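Local structure of ABC transporter sugar binding protein (Xanthomonas axonopodis pv. citri, 3UOR) at residues Val32-Met37 with Val60-Ile65; Gly90-Pro95 with Leu375-Ile380; Thr144-Tyr149 with His359-Gln364; Leu295-Ala300 with Arg367-Pro372. The protein probably binds maltose or related sugars in the periplasm and hands them to an ABC transporter for uptake, as periplasmic sugar-binding proteins do. All coordinates share one frame; numbering follows the deposited sequence.

Contact 1 of 4, residues Val32-Met37 with Val60-Ile65; sequences VRFWAM and VDVQNI
Asp61 N donates to Val32 O at 2.8 Å, the first of five backbone hydrogen bonds that zip Val32-Met37 to Val60-Ile65 in parallel register. Phe34 follows, its N giving to Asp61 O at 3.0 Å while its O receives Gln63 N. Ala36 repeats the pattern one step on: its N reaches Gln63 O and its O takes Ile65 N at 2.8 Å. Every N-H points almost straight at its acceptor, and the strand axes are twisted by 24° against each other. CA-H...O contacts fill in between, as from Val62 CA to Phe34 O. Side chains then pair by face. On one, Phe34 has CG anti to its backbone N (chi1 177°), which lays the ring alongside Val62, with CD2 4.0 Å from Val62 CG2; Val60 CG1 lies at the edge of the same ring, 4.0 Å from Phe34 CB. Further along this face, Asn64 OD1 accepts from the backbone N of Gly38. On the other, Trp35 and Gln63 run side by side, indole CD1 3.7 Å from Gln63 CB. The two strands and helix 39-52 form a beta-alpha-beta unit. Helices 39-52 and 314-324 pack on the Phe34 face, and helix 67-79 on the Trp35 face, where Lys73 makes a cation-pi contact with the indole; strand 86-90 continues the sheet beyond strand 30-36.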
loop_
_atom_site.group_PDB
_atom_site.type_symbol
_atom_site.label_atom_id
_atom_site.label_comp_id
_atom_site.label_asym_id
_atom_site.label_seq_id
_atom_site.Cartn_x
_atom_site.Cartn_y
_atom_site.Cartn_z
ATOM N N VAL A 32 -21.808 16.150 10.713
ATOM C CA VAL A 32 -20.391 15.830 10.667
ATOM C C VAL A 32 -19.880 15.960 9.228
ATOM O O VAL A 32 -20.510 15.470 8.287
ATOM C CB VAL A 32 -20.159 14.405 11.204
ATOM C CG1 VAL A 32 -18.858 13.851 10.714
ATOM C CG2 VAL A 32 -20.203 14.420 12.721
ATOM N N ARG A 33 -18.756 16.645 9.052
ATOM C CA ARG A 33 -18.156 16.758 7.728
ATOM C C ARG A 33 -17.018 15.761 7.539
ATOM O O ARG A 33 -16.011 15.779 8.256
ATOM C CB ARG A 33 -17.700 18.183 7.440
ATOM C CG ARG A 33 -18.861 19.157 7.271
ATOM C CD ARG A 33 -18.353 20.532 6.894
ATOM N NE ARG A 33 -17.296 20.973 7.801
ATOM C CZ ARG A 33 -16.076 21.341 7.417
ATOM N NH1 ARG A 33 -15.746 21.338 6.126
ATOM N NH2 ARG A 33 -15.190 21.722 8.330
ATOM N N PHE A 34 -17.206 14.901 6.547
ATOM C CA PHE A 34 -16.319 13.781 6.261
ATOM C C PHE A 34 -15.736 13.957 4.855
ATOM O O PHE A 34 -16.464 13.909 3.865
ATOM C CB PHE A 34 -17.140 12.487 6.350
ATOM C CG PHE A 34 -16.381 11.242 6.003
ATOM C CD1 PHE A 34 -14.997 11.217 6.007
ATOM C CD2 PHE A 34 -17.063 10.082 5.692
ATOM C CE1 PHE A 34 -14.303 10.057 5.686
ATOM C CE2 PHE A 34 -16.384 8.922 5.376
ATOM C CZ PHE A 34 -14.995 8.908 5.375
ATOM N N TRP A 35 -14.430 14.184 4.772
ATOM C CA TRP A 35 -13.758 14.294 3.478
ATOM C C TRP A 35 -13.116 12.967 3.092
ATOM O O TRP A 35 -12.417 12.359 3.894
ATOM C CB TRP A 35 -12.668 15.351 3.521
ATOM C CG TRP A 35 -13.150 16.737 3.650
ATOM C CD1 TRP A 35 -14.438 17.155 3.827
ATOM C CD2 TRP A 35 -12.342 17.919 3.619
ATOM N NE1 TRP A 35 -14.480 18.530 3.908
ATOM C CE2 TRP A 35 -13.204 19.019 3.781
ATOM C CE3 TRP A 35 -10.969 18.150 3.471
ATOM C CZ2 TRP A 35 -12.737 20.331 3.798
ATOM C CZ3 TRP A 35 -10.510 19.444 3.482
ATOM C CH2 TRP A 35 -11.390 20.522 3.649
ATOM N N ALA A 36 -13.352 12.528 1.859
ATOM C CA ALA A 36 -12.786 11.285 1.360
ATOM C C ALA A 36 -12.398 11.519 -0.097
ATOM O O ALA A 36 -12.793 12.528 -0.676
ATOM C CB ALA A 36 -13.795 10.177 1.483
ATOM N N MET A 37 -11.627 10.609 -0.687
ATOM C CA MET A 37 -11.045 10.852 -2.013
ATOM C C MET A 37 -11.457 9.858 -3.094
ATOM O O MET A 37 -11.301 8.648 -2.924
ATOM C CB MET A 37 -9.523 10.843 -1.941
ATOM C CG MET A 37 -8.913 12.031 -1.229
ATOM S SD MET A 37 -8.971 11.804 0.545
ATOM C CE MET A 37 -7.868 13.097 1.112
ATOM N N VAL A 60 -24.277 13.049 8.038
ATOM C CA VAL A 60 -22.906 12.995 7.556
ATOM C C VAL A 60 -22.807 13.639 6.179
ATOM O O VAL A 60 -23.423 13.175 5.215
ATOM C CB VAL A 60 -22.393 11.554 7.454
ATOM C CG1 VAL A 60 -20.959 11.566 6.977
ATOM C CG2 VAL A 60 -22.523 10.836 8.796
ATOM N N ASP A 61 -22.036 14.714 6.095
ATOM C CA ASP A 61 -21.830 15.389 4.831
ATOM C C ASP A 61 -20.542 14.882 4.209
ATOM O O ASP A 61 -19.447 15.260 4.632
ATOM C CB ASP A 61 -21.767 16.903 5.043
ATOM C CG ASP A 61 -21.349 17.652 3.792
ATOM O OD1 ASP A 61 -21.547 17.121 2.675
ATOM O OD2 ASP A 61 -20.812 18.772 3.928
ATOM N N VAL A 62 -20.671 14.013 3.212
ATOM C CA VAL A 62 -19.497 13.444 2.557
ATOM C C VAL A 62 -19.052 14.293 1.368
ATOM O O VAL A 62 -19.827 14.547 0.443
ATOM C CB VAL A 62 -19.730 11.989 2.103
ATOM C CG1 VAL A 62 -18.493 11.453 1.404
ATOM C CG2 VAL A 62 -20.077 11.109 3.293
ATOM N N GLN A 63 -17.805 14.746 1.411
ATOM C CA GLN A 63 -17.224 15.524 0.325
ATOM C C GLN A 63 -16.180 14.679 -0.375
ATOM O O GLN A 63 -15.312 14.082 0.273
ATOM C CB GLN A 63 -16.567 16.801 0.856
ATOM C CG GLN A 63 -17.525 17.951 1.120
ATOM C CD GLN A 63 -17.900 18.687 -0.152
ATOM O OE1 GLN A 63 -18.961 18.447 -0.734
ATOM N NE2 GLN A 63 -17.022 19.583 -0.599
ATOM N N ASN A 64 -16.273 14.630 -1.700
ATOM C CA ASN A 64 -15.316 13.897 -2.520
ATOM C C ASN A 64 -14.234 14.830 -3.018
ATOM O O ASN A 64 -14.470 15.663 -3.890
ATOM C CB ASN A 64 -16.023 13.234 -3.709
ATOM C CG ASN A 64 -15.069 12.453 -4.606
ATOM O OD1 ASN A 64 -13.859 12.684 -4.614
ATOM N ND2 ASN A 64 -15.619 11.525 -5.372
ATOM N N ILE A 65 -13.044 14.691 -2.453
ATOM C CA ILE A 65 -11.906 15.499 -2.859
ATOM C C ILE A 65 -10.972 14.662 -3.700
ATOM O O ILE A 65 -10.647 13.546 -3.326
ATOM C CB ILE A 65 -11.148 16.001 -1.646
ATOM C CG1 ILE A 65 -12.137 16.626 -0.670
ATOM C CG2 ILE A 65 -10.069 16.980 -2.069
ATOM C CD1 ILE A 65 -11.500 17.188 0.525
#

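Contact 2 of 4, residues Gly90-Pro95 with Leu375-Ile380; sequences GNTWLP and LEWERI
Thr92 and Trp93 face Trp377 and Glu378 across a contact of modest area, 211 Å² in all, with a single weak polar link. Thr92 comes first: its methyl CG2 stands 4.4 Å from Trp377 CD1. Its hydroxyl OG1 lies 4.2 Å from Glu378 CG, the two side chains crossing at about a right angle. Trp93 starts out away from the partner segment, yet its indole swings back, and NE1 makes a weak hydrogen bond to Glu378 OE1, 3.4 Å long and bent to 136° at the hydrogen. The carboxylate oxygen sits at the ring edge, near the indole plane, although the carboxylate itself is turned 53° from that plane. An extended Glu378 chain carries the acid across from the first turn of its helix. Pro95 brings CB to 4.2 Å from Leu375 N, just ahead of Glu376 at the N-cap position. The contact joins the turn leading into helix 94-99 to the N-terminal end of helix 377-394, by loose packing and one weak bond. Helix 67-79 supports the Trp93 ring through Met67 and Ala70, His71 meets that ring edge-to-face, and helix 398-412 packs against Glu376 and Ile380.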
loop_
_atom_site.group_PDB
_atom_site.type_symbol
_atom_site.label_atom_id
_atom_site.label_comp_id
_atom_site.label_asym_id
_atom_site.label_seq_id
_atom_site.Cartn_x
_atom_site.Cartn_y
_atom_site.Cartn_z
ATOM N N GLY A 90 -4.352 9.113 3.452
ATOM C CA GLY A 90 -3.347 8.147 3.027
ATOM C C GLY A 90 -2.400 7.934 4.190
ATOM O O GLY A 90 -1.985 8.890 4.862
ATOM N N ASN A 91 -2.051 6.693 4.472
ATOM C CA ASN A 91 -1.355 6.486 5.730
ATOM C C ASN A 91 0.103 6.970 5.784
ATOM O O ASN A 91 0.705 6.963 6.846
ATOM C CB ASN A 91 -1.569 5.069 6.284
ATOM C CG ASN A 91 -1.087 4.021 5.357
ATOM O OD1 ASN A 91 -0.295 4.314 4.468
ATOM N ND2 ASN A 91 -1.560 2.779 5.538
ATOM N N THR A 92 0.667 7.415 4.662
ATOM C CA THR A 92 2.003 8.011 4.706
ATOM C C THR A 92 1.904 9.515 4.990
ATOM O O THR A 92 2.904 10.173 5.262
ATOM C CB THR A 92 2.844 7.751 3.421
ATOM O OG1 THR A 92 2.119 8.182 2.278
ATOM C CG2 THR A 92 3.159 6.275 3.266
ATOM N N TRP A 93 0.685 10.040 4.939
ATOM C CA TRP A 93 0.415 11.427 5.296
ATOM C C TRP A 93 0.288 11.641 6.802
ATOM O O TRP A 93 0.406 12.760 7.271
ATOM C CB TRP A 93 -0.869 11.916 4.626
ATOM C CG TRP A 93 -0.774 12.001 3.151
ATOM C CD1 TRP A 93 0.270 11.594 2.375
ATOM C CD2 TRP A 93 -1.759 12.527 2.256
ATOM N NE1 TRP A 93 -0.006 11.832 1.053
ATOM C CE2 TRP A 93 -1.244 12.407 0.955
ATOM C CE3 TRP A 93 -3.022 13.088 2.431
ATOM C CZ2 TRP A 93 -1.947 12.825 -0.161
ATOM C CZ3 TRP A 93 -3.716 13.501 1.326
ATOM C CH2 TRP A 93 -3.178 13.373 0.044
ATOM N N LEU A 94 0.022 10.584 7.561
ATOM C CA LEU A 94 -0.196 10.721 9.010
ATOM C C LEU A 94 0.925 11.455 9.747
ATOM O O LEU A 94 0.645 12.351 10.542
ATOM C CB LEU A 94 -0.402 9.355 9.662
ATOM C CG LEU A 94 -1.773 9.004 10.213
ATOM C CD1 LEU A 94 -2.835 9.250 9.169
ATOM C CD2 LEU A 94 -1.772 7.558 10.644
ATOM N N PRO A 95 2.196 11.061 9.514
ATOM C CA PRO A 95 3.274 11.672 10.298
ATOM C C PRO A 95 3.282 13.182 10.142
ATOM O O PRO A 95 3.518 13.897 11.105
ATOM C CB PRO A 95 4.531 11.062 9.686
ATOM C CG PRO A 95 4.094 9.735 9.216
ATOM C CD PRO A 95 2.709 9.975 8.660
ATOM N N LEU A 375 7.890 12.546 7.614
ATOM C CA LEU A 375 7.199 13.459 6.730
ATOM C C LEU A 375 7.792 13.433 5.299
ATOM O O LEU A 375 7.062 13.494 4.309
ATOM C CB LEU A 375 7.327 14.834 7.378
ATOM C CG LEU A 375 6.796 16.094 6.787
ATOM C CD1 LEU A 375 6.631 17.056 7.946
ATOM C CD2 LEU A 375 7.800 16.585 5.773
ATOM N N GLU A 376 9.106 13.285 5.185
ATOM C CA GLU A 376 9.739 13.320 3.862
ATOM C C GLU A 376 9.803 11.977 3.121
ATOM O O GLU A 376 10.464 11.854 2.074
ATOM C CB GLU A 376 11.100 14.027 3.916
ATOM C CG GLU A 376 11.930 13.773 5.149
ATOM C CD GLU A 376 11.461 14.524 6.409
ATOM O OE1 GLU A 376 11.655 15.752 6.543
ATOM O OE2 GLU A 376 10.933 13.853 7.305
ATOM N N TRP A 377 9.082 10.985 3.638
ATOM C CA TRP A 377 9.090 9.652 3.030
ATOM C C TRP A 377 8.703 9.633 1.540
ATOM O O TRP A 377 9.339 8.961 0.747
ATOM C CB TRP A 377 8.230 8.634 3.814
ATOM C CG TRP A 377 8.368 7.295 3.196
ATOM C CD1 TRP A 377 7.428 6.620 2.462
ATOM C CD2 TRP A 377 9.557 6.499 3.160
ATOM N NE1 TRP A 377 7.955 5.429 2.018
ATOM C CE2 TRP A 377 9.267 5.346 2.422
ATOM C CE3 TRP A 377 10.834 6.642 3.712
ATOM C CZ2 TRP A 377 10.207 4.337 2.219
ATOM C CZ3 TRP A 377 11.753 5.663 3.513
ATOM C CH2 TRP A 377 11.445 4.513 2.772
ATOM N N GLU A 378 7.670 10.356 1.147
ATOM C CA GLU A 378 7.290 10.330 -0.262
ATOM C C GLU A 378 8.391 10.860 -1.179
ATOM O O GLU A 378 8.644 10.278 -2.224
ATOM C CB GLU A 378 5.992 11.092 -0.508
ATOM C CG GLU A 378 4.760 10.258 -0.186
ATOM C CD GLU A 378 3.473 10.877 -0.721
ATOM O OE1 GLU A 378 3.087 11.973 -0.252
ATOM O OE2 GLU A 378 2.848 10.260 -1.614
ATOM N N ARG A 379 9.048 11.950 -0.790
ATOM C CA ARG A 379 10.188 12.456 -1.549
ATOM C C ARG A 379 11.276 11.382 -1.638
ATOM O O ARG A 379 11.840 11.127 -2.691
ATOM C CB ARG A 379 10.765 13.707 -0.885
ATOM C CG ARG A 379 9.881 14.945 -1.011
ATOM C CD ARG A 379 10.265 16.025 0.008
ATOM N NE ARG A 379 11.466 16.765 -0.382
ATOM C CZ ARG A 379 12.207 17.478 0.465
ATOM N NH1 ARG A 379 11.867 17.525 1.752
ATOM N NH2 ARG A 379 13.290 18.136 0.029
ATOM N N ILE A 380 11.551 10.739 -0.520
ATOM C CA ILE A 380 12.575 9.715 -0.486
ATOM C C ILE A 380 12.330 8.585 -1.494
ATOM O O ILE A 380 13.241 8.221 -2.245
ATOM C CB ILE A 380 12.769 9.198 0.950
ATOM C CG1 ILE A 380 13.425 10.304 1.781
ATOM C CG2 ILE A 380 13.599 7.921 0.958
ATOM C CD1 ILE A 380 13.332 10.099 3.297
#

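Contact 3 of 4, residues Thr144-Tyr149 with His359-Gln364; sequences TRLLFY and HAFGDQ
Leu146 rises from its strand onto Phe361 and Gln364 of helix 359-364. Its CB lies 3.4 Å from Gln364 OE1; the carbons beyond go to Phe361. A chi1 of 51° tips CG toward the helix, 3.4 Å from Phe361 CE1. Of the two methyls, CD1 rests 3.5 Å from Phe361 CZ, and CD2 sits over the ring face in a CH-pi contact, 3.7 Å from the Phe361 ring centroid and 22° off its normal. CD2 also reaches the helix itself, 3.7 Å from Ala360 CB. At the edge of the Phe361 ring stand the Thr144 methyl and Phe148 CZ, the two phenylalanine side chains crossing at about a right angle. Alongside this apolar patch, both N-H groups of the Gln364 amide are used: NE2 donates to Thr144 OG1 and, almost straight, to Arg145 O, each at 2.9 Å. Both acceptors lie in the amide plane, which fixes its rotation, although NE2 stands above the carbonyl plane of Arg145. Gln364 OE1 takes the backbone N of Leu289, and Thr144 OG1 also bonds to Ile299 O. The short helix runs nearly antiparallel to strand 146-149, on a sheet where strands 259-264 and 284-287 pair with the long strand 134-150; helix 267-275 closes on Phe148 and Phe361 through Val269.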
loop_
_atom_site.group_PDB
_atom_site.type_symbol
_atom_site.label_atom_id
_atom_site.label_comp_id
_atom_site.label_asym_id
_atom_site.label_seq_id
_atom_site.Cartn_x
_atom_site.Cartn_y
_atom_site.Cartn_z
ATOM N N THR A 144 -1.836 -3.350 -0.663
ATOM C CA THR A 144 -0.531 -3.995 -0.708
ATOM C C THR A 144 -0.370 -4.657 -2.081
ATOM O O THR A 144 -1.359 -4.863 -2.780
ATOM C CB THR A 144 -0.356 -5.014 0.435
ATOM O OG1 THR A 144 1.011 -5.452 0.486
ATOM C CG2 THR A 144 -1.234 -6.214 0.198
ATOM N N ARG A 145 0.867 -4.970 -2.470
ATOM C CA ARG A 145 1.158 -5.421 -3.832
ATOM C C ARG A 145 1.681 -6.843 -3.833
ATOM O O ARG A 145 2.536 -7.190 -3.032
ATOM C CB ARG A 145 2.218 -4.495 -4.467
ATOM C CG ARG A 145 1.846 -3.000 -4.393
ATOM C CD ARG A 145 0.478 -2.767 -5.021
ATOM N NE ARG A 145 -0.007 -1.404 -4.795
ATOM C CZ ARG A 145 0.411 -0.338 -5.478
ATOM N NH1 ARG A 145 1.327 -0.475 -6.440
ATOM N NH2 ARG A 145 -0.086 0.866 -5.200
ATOM N N LEU A 146 1.168 -7.676 -4.726
ATOM C CA LEU A 146 1.589 -9.073 -4.757
ATOM C C LEU A 146 1.438 -9.563 -6.196
ATOM O O LEU A 146 1.166 -8.758 -7.093
ATOM C CB LEU A 146 0.769 -9.908 -3.741
ATOM C CG LEU A 146 -0.760 -9.820 -3.755
ATOM C CD1 LEU A 146 -1.311 -10.146 -5.137
ATOM C CD2 LEU A 146 -1.433 -10.722 -2.667
ATOM N N LEU A 147 1.599 -10.862 -6.443
ATOM C CA LEU A 147 1.617 -11.357 -7.825
ATOM C C LEU A 147 0.274 -11.814 -8.368
ATOM O O LEU A 147 -0.315 -12.739 -7.845
ATOM C CB LEU A 147 2.605 -12.523 -7.968
ATOM C CG LEU A 147 4.031 -12.272 -7.481
ATOM C CD1 LEU A 147 4.782 -13.590 -7.422
ATOM C CD2 LEU A 147 4.758 -11.281 -8.389
ATOM N N PHE A 148 -0.196 -11.174 -9.429
ATOM C CA PHE A 148 -1.250 -11.733 -10.265
ATOM C C PHE A 148 -0.529 -12.636 -11.242
ATOM O O PHE A 148 0.524 -12.264 -11.744
ATOM C CB PHE A 148 -1.978 -10.616 -11.034
ATOM C CG PHE A 148 -2.864 -9.778 -10.172
ATOM C CD1 PHE A 148 -4.246 -9.937 -10.208
ATOM C CD2 PHE A 148 -2.328 -8.861 -9.299
ATOM C CE1 PHE A 148 -5.073 -9.173 -9.395
ATOM C CE2 PHE A 148 -3.159 -8.100 -8.472
ATOM C CZ PHE A 148 -4.528 -8.255 -8.527
ATOM N N TYR A 149 -1.082 -13.815 -11.523
ATOM C CA TYR A 149 -0.393 -14.773 -12.377
ATOM C C TYR A 149 -1.315 -15.566 -13.279
ATOM O O TYR A 149 -2.470 -15.817 -12.929
ATOM C CB TYR A 149 0.463 -15.740 -11.558
ATOM C CG TYR A 149 -0.312 -16.717 -10.711
ATOM C CD1 TYR A 149 -0.894 -16.321 -9.500
ATOM C CD2 TYR A 149 -0.461 -18.040 -11.113
ATOM C CE1 TYR A 149 -1.608 -17.227 -8.708
ATOM C CE2 TYR A 149 -1.168 -18.955 -10.333
ATOM C CZ TYR A 149 -1.737 -18.546 -9.133
ATOM O OH TYR A 149 -2.413 -19.459 -8.370
ATOM N N HIS A 359 -7.709 -14.410 -1.203
ATOM C CA HIS A 359 -6.959 -15.167 -0.192
ATOM C C HIS A 359 -5.501 -14.698 -0.077
ATOM O O HIS A 359 -4.964 -14.568 1.021
ATOM C CB HIS A 359 -7.022 -16.674 -0.497
ATOM C CG HIS A 359 -6.201 -17.511 0.427
ATOM N ND1 HIS A 359 -6.733 -18.127 1.540
ATOM C CD2 HIS A 359 -4.885 -17.829 0.410
ATOM C CE1 HIS A 359 -5.778 -18.791 2.168
ATOM N NE2 HIS A 359 -4.648 -18.626 1.505
ATOM N N ALA A 360 -4.861 -14.454 -1.217
ATOM C CA ALA A 360 -3.440 -14.130 -1.214
ATOM C C ALA A 360 -3.175 -12.810 -0.497
ATOM O O ALA A 360 -2.220 -12.694 0.272
ATOM C CB ALA A 360 -2.891 -14.104 -2.643
ATOM N N PHE A 361 -4.036 -11.824 -0.734
ATOM C CA PHE A 361 -3.976 -10.551 -0.016
ATOM C C PHE A 361 -4.156 -10.738 1.479
ATOM O O PHE A 361 -3.392 -10.205 2.274
ATOM C CB PHE A 361 -5.032 -9.599 -0.549
ATOM C CG PHE A 361 -4.757 -9.123 -1.945
ATOM C CD1 PHE A 361 -3.740 -8.195 -2.187
ATOM C CD2 PHE A 361 -5.510 -9.592 -3.013
ATOM C CE1 PHE A 361 -3.479 -7.740 -3.482
ATOM C CE2 PHE A 361 -5.250 -9.154 -4.316
ATOM C CZ PHE A 361 -4.230 -8.215 -4.546
ATOM N N GLY A 362 -5.152 -11.528 1.863
ATOM C CA GLY A 362 -5.439 -11.724 3.271
ATOM C C GLY A 362 -4.255 -12.380 3.942
ATOM O O GLY A 362 -3.893 -12.032 5.053
ATOM N N ASP A 363 -3.629 -13.325 3.264
ATOM C CA ASP A 363 -2.422 -13.937 3.822
ATOM C C ASP A 363 -1.249 -12.933 3.942
ATOM O O ASP A 363 -0.525 -12.912 4.959
ATOM C CB ASP A 363 -1.996 -15.132 2.961
ATOM C CG ASP A 363 -0.805 -15.870 3.537
ATOM O OD1 ASP A 363 -0.952 -16.546 4.568
ATOM O OD2 ASP A 363 0.282 -15.771 2.963
ATOM N N GLN A 364 -1.042 -12.116 2.911
ATOM C CA GLN A 364 0.125 -11.199 2.905
ATOM C C GLN A 364 -0.002 -10.117 3.978
ATOM O O GLN A 364 1.001 -9.656 4.540
ATOM C CB GLN A 364 0.317 -10.536 1.534
ATOM C CG GLN A 364 1.586 -9.650 1.454
ATOM C CD GLN A 364 1.988 -9.353 0.018
ATOM O OE1 GLN A 364 2.280 -10.261 -0.743
ATOM N NE2 GLN A 364 2.015 -8.073 -0.347
#

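Contact 4 of 4, residues Leu295-Ala300 with Arg367-Pro372; sequences LGAGIA and RVKATP
Arg367 reaches back along Leu295 and Gly296, its NE donating to Gly296 O at 3.0 Å. The carbonyl oxygen lies in the guanidinium plane, whereas NE stands above the plane of the carbonyl group. A bend at chi3 (-64°) brings the guanidinium alongside Leu295, whose CB lies over one of its faces, 3.7 Å from Arg367 NH2. Water 1 links Arg367 to Gly296, giving to Gly296 O and accepting from Arg367 NH2. Further along, Lys369 N donates to Gly298 O at 3.1 Å, and that oxygen also meets Val368 CA in a CA-H...O contact. The Val368 methyls divide between two partners: CG1 touches Ile299 O, and CG2 packs 3.9 Å from Ala300 CB. Ala297 CB leans on the aliphatic Lys369 chain, 4.1 Å from CE. Neither segment is regular strand or helix: two extended loops run side by side near the centre of the chain, one leading from strand 284-287 to strand 303-307, the other from helix 359-364 to helix 377-394. In the two-lobed fold of periplasmic solute-binding proteins, such loops are probably among the connections that form the hinge. Their far ends are joined through solvent. Water 3 accepts from Ala300 N and donates to Lys369 O at 2.7 Å, and water 2 links Ala300 O to Thr371 OG1. Outer partners set the charged ends: Asp363 forms a salt bridge with Arg367 NH2, and Leu202 O receives Lys369 NZ. Ile299 turns away from the second loop to pack on helix 195-202, while Val368 rests on Val125 of helix 123-127.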
loop_
_atom_site.group_PDB
_atom_site.type_symbol
_atom_site.label_atom_id
_atom_site.label_comp_id
_atom_site.label_asym_id
_atom_site.label_seq_id
_atom_site.Cartn_x
_atom_site.Cartn_y
_atom_site.Cartn_z
ATOM N N LEU A 295 7.558 -16.814 2.123
ATOM C CA LEU A 295 6.624 -15.741 1.850
ATOM C C LEU A 295 7.003 -14.561 2.725
ATOM O O LEU A 295 7.196 -14.715 3.929
ATOM C CB LEU A 295 5.201 -16.203 2.139
ATOM C CG LEU A 295 4.709 -17.238 1.135
ATOM C CD1 LEU A 295 3.222 -17.516 1.347
ATOM C CD2 LEU A 295 4.948 -16.674 -0.245
ATOM N N GLY A 296 7.122 -13.382 2.131
ATOM C CA GLY A 296 7.713 -12.274 2.847
ATOM C C GLY A 296 6.795 -11.111 3.138
ATOM O O GLY A 296 5.578 -11.179 2.939
ATOM N N ALA A 297 7.397 -10.031 3.615
ATOM C CA ALA A 297 6.650 -8.812 3.893
ATOM C C ALA A 297 6.226 -8.168 2.596
ATOM O O ALA A 297 6.601 -8.611 1.508
ATOM C CB ALA A 297 7.487 -7.851 4.696
ATOM N N GLY A 298 5.435 -7.116 2.719
ATOM C CA GLY A 298 5.020 -6.327 1.583
ATOM C C GLY A 298 4.655 -4.968 2.127
ATOM O O GLY A 298 4.849 -4.694 3.315
ATOM N N ILE A 299 4.117 -4.119 1.269
ATOM C CA ILE A 299 3.783 -2.738 1.646
ATOM C C ILE A 299 2.492 -2.703 2.495
ATOM O O ILE A 299 1.555 -3.453 2.231
ATOM C CB ILE A 299 3.581 -1.917 0.360
ATOM C CG1 ILE A 299 4.940 -1.483 -0.199
ATOM C CG2 ILE A 299 2.755 -0.692 0.590
ATOM C CD1 ILE A 299 4.857 -1.138 -1.661
ATOM N N ALA A 300 2.458 -1.844 3.505
ATOM C CA ALA A 300 1.242 -1.580 4.266
ATOM C C ALA A 300 0.654 -0.256 3.814
ATOM O O ALA A 300 0.706 0.741 4.543
ATOM C CB ALA A 300 1.553 -1.545 5.746
ATOM N N ARG A 367 1.917 -9.981 7.105
ATOM C CA ARG A 367 3.349 -9.735 7.061
ATOM C C ARG A 367 3.739 -8.310 6.618
ATOM O O ARG A 367 4.921 -7.941 6.671
ATOM C CB ARG A 367 4.031 -10.784 6.154
ATOM C CG ARG A 367 3.911 -12.241 6.677
ATOM C CD ARG A 367 4.610 -13.233 5.720
ATOM N NE ARG A 367 3.962 -13.274 4.404
ATOM C CZ ARG A 367 2.909 -14.040 4.122
ATOM N NH1 ARG A 367 2.392 -14.827 5.071
ATOM N NH2 ARG A 367 2.370 -14.029 2.904
ATOM N N VAL A 368 2.761 -7.508 6.192
ATOM C CA VAL A 368 3.071 -6.169 5.699
ATOM C C VAL A 368 3.732 -5.350 6.801
ATOM O O VAL A 368 3.472 -5.572 7.978
ATOM C CB VAL A 368 1.838 -5.440 5.107
ATOM C CG1 VAL A 368 1.336 -6.185 3.883
ATOM C CG2 VAL A 368 0.756 -5.296 6.155
ATOM N N LYS A 369 4.611 -4.429 6.402
ATOM C CA LYS A 369 5.417 -3.614 7.322
ATOM C C LYS A 369 5.238 -2.157 6.966
ATOM O O LYS A 369 5.235 -1.824 5.778
ATOM C CB LYS A 369 6.928 -3.898 7.165
ATOM C CG LYS A 369 7.490 -5.163 7.795
ATOM C CD LYS A 369 9.037 -5.206 7.613
ATOM C CE LYS A 369 9.628 -6.600 7.925
ATOM N NZ LYS A 369 11.095 -6.783 7.578
ATOM N N ALA A 370 5.169 -1.293 7.984
ATOM C CA ALA A 370 5.101 0.148 7.771
ATOM C C ALA A 370 6.449 0.692 7.278
ATOM O O ALA A 370 7.509 0.204 7.673
ATOM C CB ALA A 370 4.687 0.853 9.054
ATOM N N THR A 371 6.403 1.693 6.404
ATOM C CA THR A 371 7.618 2.401 5.959
ATOM C C THR A 371 8.012 3.386 7.053
ATOM O O THR A 371 7.167 3.736 7.890
ATOM C CB THR A 371 7.344 3.165 4.656
ATOM O OG1 THR A 371 5.998 3.677 4.681
ATOM C CG2 THR A 371 7.474 2.247 3.469
ATOM N N PRO A 372 9.282 3.850 7.062
ATOM C CA PRO A 372 9.712 4.763 8.128
ATOM C C PRO A 372 8.771 5.956 8.232
ATOM O O PRO A 372 8.364 6.465 7.213
ATOM C CB PRO A 372 11.118 5.178 7.682
ATOM C CG PRO A 372 11.606 3.971 6.941
ATOM C CD PRO A 372 10.406 3.490 6.176
HETATM O O HOH W 1 4.120 -12.574 1.174
HETATM O O HOH W 2 3.168 2.328 5.302
HETATM O O HOH W 3 4.686 0.015 3.872
#

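Overall arrangement
From the N terminus, contact 1 closes first, within one beta-alpha-beta unit, before any other contact opens. Contact 2 then opens at 90-95 and closes only at 375-380, a loop that encloses both contact 3 and contact 4. Those two cross: their segments alternate as 144-149, 295-300, 359-364 and 367-372. Contact 1 meets contact 2 where Met37 packs on Trp93. Contact 4 lies between contacts 2 and 3, touching contact 2 through Asn91 with Ala300 and Trp377 with Thr371, and contact 3 through Thr144 with Ile299. Contacts 1 and 3 reach the same sheet about 30 Å apart, centre to centre, while contacts 2 and 4 tie in the segment leading to helix 377-394.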